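PDB 5GKE: endonuclease NucS, which binds mismatched double-stranded DNA as a dimer and acts as a mismatch-restriction endonuclease, and is also predicted to cleave single-stranded ends of branched DNA. Local coordinates for residues P74-P79 against E103-E108. The protein carries 1 engineered substitution. Numbering follows the deposited sequence.
With nucleotides of chain D.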
loop_
_atom_site.group_PDB
_atom_site.type_symbol
_atom_site.label_atom_id
_atom_site.label_comp_id
_atom_site.label_asym_id
_atom_site.label_seq_id
_atom_site.Cartn_x
_atom_site.Cartn_y
_atom_site.Cartn_z
ATOM N N PRO A 74 -2.673 -8.313 3.933
ATOM C CA PRO A 74 -2.749 -9.096 5.158
ATOM C C PRO A 74 -3.578 -8.320 6.189
ATOM O O PRO A 74 -3.546 -7.090 6.195
ATOM C CB PRO A 74 -1.281 -9.223 5.563
ATOM C CG PRO A 74 -0.682 -7.901 5.096
ATOM C CD PRO A 74 -1.390 -7.591 3.800
ATOM N N VAL A 75 -4.315 -9.013 7.039
ATOM C CA VAL A 75 -5.091 -8.337 8.071
ATOM C C VAL A 75 -4.190 -7.747 9.174
ATOM O O VAL A 75 -4.518 -6.725 9.770
ATOM C CB VAL A 75 -6.126 -9.302 8.687
ATOM C CG1 VAL A 75 -5.424 -10.512 9.256
ATOM C CG2 VAL A 75 -6.958 -8.608 9.766
ATOM N N ASN A 76 -3.063 -8.402 9.445
ATOM C CA ASN A 76 -2.045 -7.895 10.374
ATOM C C ASN A 76 -0.649 -8.175 9.826
ATOM O O ASN A 76 -0.456 -9.103 9.018
ATOM C CB ASN A 76 -2.180 -8.510 11.765
ATOM C CG ASN A 76 -3.294 -7.869 12.597
ATOM O OD1 ASN A 76 -4.289 -8.506 12.922
ATOM N ND2 ASN A 76 -3.110 -6.608 12.956
ATOM N N TRP A 77 0.314 -7.345 10.207
ATOM C CA TRP A 77 1.671 -7.524 9.701
ATOM C C TRP A 77 2.702 -6.790 10.530
ATOM O O TRP A 77 2.374 -5.919 11.329
ATOM C CB TRP A 77 1.790 -7.048 8.246
ATOM C CG TRP A 77 1.693 -5.549 8.154
ATOM C CD1 TRP A 77 2.726 -4.657 8.096
ATOM C CD2 TRP A 77 0.500 -4.776 8.157
ATOM N NE1 TRP A 77 2.246 -3.377 8.057
ATOM C CE2 TRP A 77 0.872 -3.421 8.100
ATOM C CE3 TRP A 77 -0.862 -5.097 8.205
ATOM C CZ2 TRP A 77 -0.052 -2.387 8.077
ATOM C CZ3 TRP A 77 -1.786 -4.068 8.185
ATOM C CH2 TRP A 77 -1.377 -2.729 8.124
ATOM N N GLN A 78 3.958 -7.162 10.321
ATOM C CA GLN A 78 5.073 -6.286 10.626
ATOM C C GLN A 78 5.944 -6.186 9.390
ATOM O O GLN A 78 6.134 -7.166 8.689
ATOM C CB GLN A 78 5.890 -6.804 11.809
ATOM C CG GLN A 78 5.253 -6.606 13.165
ATOM C CD GLN A 78 5.468 -5.206 13.720
ATOM O OE1 GLN A 78 5.086 -4.212 13.097
ATOM N NE2 GLN A 78 6.078 -5.123 14.909
ATOM N N PRO A 79 6.470 -4.991 9.118
ATOM C CA PRO A 79 7.404 -4.722 8.020
ATOM C C PRO A 79 8.819 -5.235 8.332
ATOM O O PRO A 79 9.099 -5.531 9.492
ATOM C CB PRO A 79 7.352 -3.196 7.899
ATOM C CG PRO A 79 6.982 -2.729 9.264
ATOM C CD PRO A 79 6.053 -3.762 9.815
ATOM N N GLU A 103 6.519 -1.221 18.120
ATOM C CA GLU A 103 5.356 -1.994 17.723
ATOM C C GLU A 103 5.507 -3.453 18.141
ATOM O O GLU A 103 6.561 -4.053 17.935
ATOM C CB GLU A 103 5.154 -1.905 16.211
ATOM C CG GLU A 103 4.925 -0.494 15.693
ATOM C CD GLU A 103 4.356 -0.472 14.287
ATOM O OE1 GLU A 103 3.159 -0.126 14.136
ATOM O OE2 GLU A 103 5.111 -0.794 13.337
ATOM N N THR A 104 4.454 -4.027 18.717
ATOM C CA THR A 104 4.419 -5.459 18.966
ATOM C C THR A 104 3.218 -6.098 18.281
ATOM O O THR A 104 2.121 -5.539 18.273
ATOM C CB THR A 104 4.383 -5.799 20.469
ATOM O OG1 THR A 104 3.374 -5.022 21.120
ATOM C CG2 THR A 104 5.709 -5.510 21.105
ATOM N N LEU A 105 3.452 -7.270 17.694
ATOM C CA LEU A 105 2.410 -8.046 17.046
ATOM C C LEU A 105 2.295 -9.418 17.708
ATOM O O LEU A 105 3.164 -10.228 17.569
ATOM C CB LEU A 105 2.731 -8.193 15.550
ATOM C CG LEU A 105 1.704 -8.920 14.687
ATOM C CD1 LEU A 105 0.345 -8.279 14.891
ATOM C CD2 LEU A 105 2.098 -8.876 13.223
ATOM N N GLU A 106 1.227 -9.721 18.418
ATOM C CA GLU A 106 1.195 -11.032 19.063
ATOM C C GLU A 106 0.261 -11.996 18.357
ATOM O O GLU A 106 -0.930 -11.698 18.171
ATOM C CB GLU A 106 0.787 -10.902 20.529
ATOM C CG GLU A 106 1.903 -10.441 21.429
ATOM C CD GLU A 106 1.511 -10.452 22.887
ATOM O OE1 GLU A 106 0.301 -10.333 23.178
ATOM O OE2 GLU A 106 2.412 -10.580 23.742
ATOM N N VAL A 107 0.787 -13.155 17.963
ATOM C CA VAL A 107 -0.085 -14.167 17.374
ATOM C C VAL A 107 -0.175 -15.391 18.268
ATOM O O VAL A 107 0.767 -16.185 18.358
ATOM C CB VAL A 107 0.381 -14.605 15.979
ATOM C CG1 VAL A 107 -0.596 -15.613 15.399
ATOM C CG2 VAL A 107 0.504 -13.415 15.067
ATOM N N GLU A 108 -1.333 -15.542 18.904
ATOM C CA GLU A 108 -1.599 -16.674 19.770
ATOM C C GLU A 108 -2.001 -17.877 18.933
ATOM O O GLU A 108 -3.041 -17.859 18.278
ATOM C CB GLU A 108 -2.707 -16.334 20.762
ATOM C CG GLU A 108 -2.913 -17.404 21.829
ATOM C CD GLU A 108 -4.163 -17.186 22.675
ATOM O OE1 GLU A 108 -4.702 -16.053 22.682
ATOM O OE2 GLU A 108 -4.604 -18.157 23.330
ATOM P P DG D 8 -4.502 0.970 8.831
ATOM O OP1 DG D 8 -4.475 -0.436 8.352
ATOM O OP2 DG D 8 -5.802 1.567 9.223
ATOM O "O5'" DG D 8 -3.508 1.064 10.073
ATOM C "C5'" DG D 8 -3.281 2.300 10.716
ATOM C "C4'" DG D 8 -1.819 2.455 11.070
ATOM O "O4'" DG D 8 -1.421 1.346 11.902
ATOM C "C3'" DG D 8 -0.864 2.447 9.878
ATOM O "O3'" DG D 8 0.236 3.291 10.128
ATOM C "C2'" DG D 8 -0.428 0.992 9.788
ATOM C "C1'" DG D 8 -0.416 0.584 11.253
ATOM N N9 DG D 8 -0.719 -0.826 11.434
ATOM C C8 DG D 8 -1.951 -1.419 11.333
ATOM N N7 DG D 8 -1.925 -2.704 11.522
ATOM C C5 DG D 8 -0.584 -2.981 11.758
ATOM C C6 DG D 8 0.050 -4.211 12.028
ATOM O O6 DG D 8 -0.464 -5.334 12.111
ATOM N N1 DG D 8 1.422 -4.056 12.203
ATOM C C2 DG D 8 2.098 -2.858 12.126
ATOM N N2 DG D 8 3.419 -2.909 12.332
ATOM N N3 DG D 8 1.513 -1.695 11.872
ATOM C C4 DG D 8 0.173 -1.835 11.697
#
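L105 reaches the backbone of W77 with CD2, which lies 3.5 Å from W77 C. Its CG stands anti to the backbone N (chi1 -177°), and the methyls branch from there toward strand 76-78. The other methyl, CD1, faces N76 CB. The Q78 and L105 side chains run past one another in opposite senses, with Q78 CG 3.8 Å from L105 CB. Beyond CG the Q78 chain bends at chi2 (-82°), and its amide crosses the E103 side chain at a slant, its plane 70° from the carboxylate. The two strands belong to the PH-like N-terminal domain, and here they contribute to a pocket that receives the guanine base of DG8 of chain D. The W77 ring lies over one face of the base, with W77 CH2 3.4 Å from DG8 N7, and its NE1 binds a phosphate of the DNA. Two donors grip DG8 O6: N76 ND2 at 3.1 Å and W77 N at 2.9 Å, both nearly straight. DG8 N2 donates to E103 OE2 at 2.9 Å. R98 holds that same oxygen in a salt bridge, while R44 and Y41 bind OE1. An alanine in place of W77 would probably leave that face of the guanine without the indole that covers it and the phosphate without the indole N-H. R72 of the second subunit makes a cation-pi contact with the indole.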